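PDB 4LUB: putative prephenate dehydratase from Streptococcus mutans, which catalyses the dehydration and decarboxylation of prephenate to phenylpyruvate, a step of L-phenylalanine biosynthesis. Local coordinates for the interface of chains A and B. Numbering follows the deposited sequence. Chains: chain A/B, Putative prephenate dehydratase.

The interface of chains A and B. Residues chain A 208-209, 212-213; chain B 209, 212-213, 216.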
# COMPACT_ATOMS: atom_id res chain seq x y z
N LEU A 208 -11.72 -9.04 0.98
CA LEU A 208 -11.79 -7.59 0.77
C LEU A 208 -12.96 -7.13 -0.08
O LEU A 208 -13.60 -6.13 0.23
CB LEU A 208 -10.49 -7.08 0.13
CG LEU A 208 -10.31 -5.56 0.11
CD1 LEU A 208 -10.52 -4.94 1.50
CD2 LEU A 208 -8.94 -5.21 -0.44
N TYR A 209 -13.22 -7.84 -1.18
CA TYR A 209 -14.37 -7.55 -2.04
C TYR A 209 -15.67 -7.42 -1.25
O TYR A 209 -16.53 -6.63 -1.62
CB TYR A 209 -14.51 -8.60 -3.15
CG TYR A 209 -15.19 -9.89 -2.74
CD1 TYR A 209 -14.50 -10.87 -2.03
CD2 TYR A 209 -16.53 -10.13 -3.05
CE1 TYR A 209 -15.10 -12.05 -1.66
CE2 TYR A 209 -17.15 -11.31 -2.66
CZ TYR A 209 -16.43 -12.26 -1.97
OH TYR A 209 -17.03 -13.43 -1.59
N LEU A 212 -15.66 -3.93 0.49
CA LEU A 212 -15.95 -2.93 -0.53
C LEU A 212 -17.39 -2.99 -1.06
O LEU A 212 -18.01 -1.96 -1.30
CB LEU A 212 -14.97 -3.08 -1.70
CG LEU A 212 -13.57 -2.44 -1.57
CD1 LEU A 212 -12.98 -2.46 -0.15
CD2 LEU A 212 -12.63 -3.06 -2.57
N SER A 213 -17.91 -4.20 -1.26
CA SER A 213 -19.30 -4.35 -1.70
C SER A 213 -20.29 -3.77 -0.68
O SER A 213 -21.34 -3.25 -1.06
CB SER A 213 -19.64 -5.82 -1.95
OG SER A 213 -18.86 -6.35 -3.01
N TYR B 209 -14.17 -2.20 -6.16
CA TYR B 209 -15.06 -3.33 -5.92
C TYR B 209 -15.48 -4.08 -7.19
O TYR B 209 -15.60 -5.30 -7.17
CB TYR B 209 -16.29 -2.86 -5.13
CG TYR B 209 -17.38 -2.25 -5.96
CD1 TYR B 209 -17.28 -0.94 -6.41
CD2 TYR B 209 -18.51 -2.98 -6.29
CE1 TYR B 209 -18.29 -0.37 -7.16
CE2 TYR B 209 -19.52 -2.42 -7.05
CZ TYR B 209 -19.41 -1.11 -7.48
OH TYR B 209 -20.40 -0.53 -8.24
N LEU B 212 -12.40 -6.21 -8.14
CA LEU B 212 -12.30 -7.36 -7.25
C LEU B 212 -13.44 -8.38 -7.39
O LEU B 212 -13.20 -9.58 -7.27
CB LEU B 212 -12.19 -6.91 -5.80
CG LEU B 212 -10.78 -6.54 -5.29
CD1 LEU B 212 -9.90 -5.90 -6.36
CD2 LEU B 212 -10.85 -5.67 -4.05
N SER B 213 -14.67 -7.91 -7.60
CA SER B 213 -15.81 -8.82 -7.77
C SER B 213 -15.62 -9.75 -8.97
O SER B 213 -16.05 -10.90 -8.94
CB SER B 213 -17.11 -8.03 -7.94
OG SER B 213 -17.41 -7.32 -6.75
N ALA B 216 -13.57 -12.36 -7.60
CA ALA B 216 -14.29 -12.94 -6.47
C ALA B 216 -15.40 -13.90 -6.88
O ALA B 216 -15.46 -15.02 -6.36
CB ALA B 216 -14.86 -11.83 -5.59
O HOH W 1 -19.44 -8.25 -5.35
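A:Tyr209 lays one face of its ring over the methyl group of B:Ala216. The contact joins helix 208-216 of one ACT domain to the same helix of the other chain, about a two-fold axis. ACT domains of this enzyme family commonly pair, so the interface may well belong to the working dimer. The B:Ala216 CB sits over the middle of the phenol ring, 3.5 Å from its centroid, in a CH-pi contact. The ring atoms CG and CD2 come nearest to this methyl. In A:Tyr209, CG stands between the backbone N and the carbonyl carbon (chi1 81°), which swings the ring along the partner helix to its residue 216. The twofold gives B:Tyr209 the same turn.

The tyrosine CB atoms also pack against leucine. A:Leu212 CB lies 3.7 Å from B:Tyr209 CB. The twin pair, A:Tyr209 CB and B:Leu212 CB, is slightly wider at 3.9 Å. Beside them the two Leu212 side chains cross obliquely and touch through one methyl branch each. Their CD2 atoms, A:Leu212 to B:Leu212, are 3.5 Å apart, a snug fit near the axis. In A:Leu212, CG is anti to the carbonyl carbon (chi1 -82°), which turns the branched end toward the axis, and CD2 is the methyl that meets its twin. A:Leu208 adds a looser contact, with its CD2 4.1 Å from CD2 of B:Leu212.

A:Ser213 and B:Ser213 face each other by their hydroxyls, too far apart for a direct bond. Water 1 bridges them, 3.1 Å from A:Ser213 OG and 2.6 Å from B:Ser213 OG. Each hydroxyl also donates back to the carbonyl O of Tyr209 one turn earlier in its own helix. From A:Ser213 OG to A:Tyr209 O this bond is 2.7 Å, with the donor tilted 35° from the carbonyl plane. In chain B the donor, B:Ser213 OG, lies above the plane of the B:Tyr209 carbonyl, off its lone pairs. These bonds should restrict rotation of the hydroxyls.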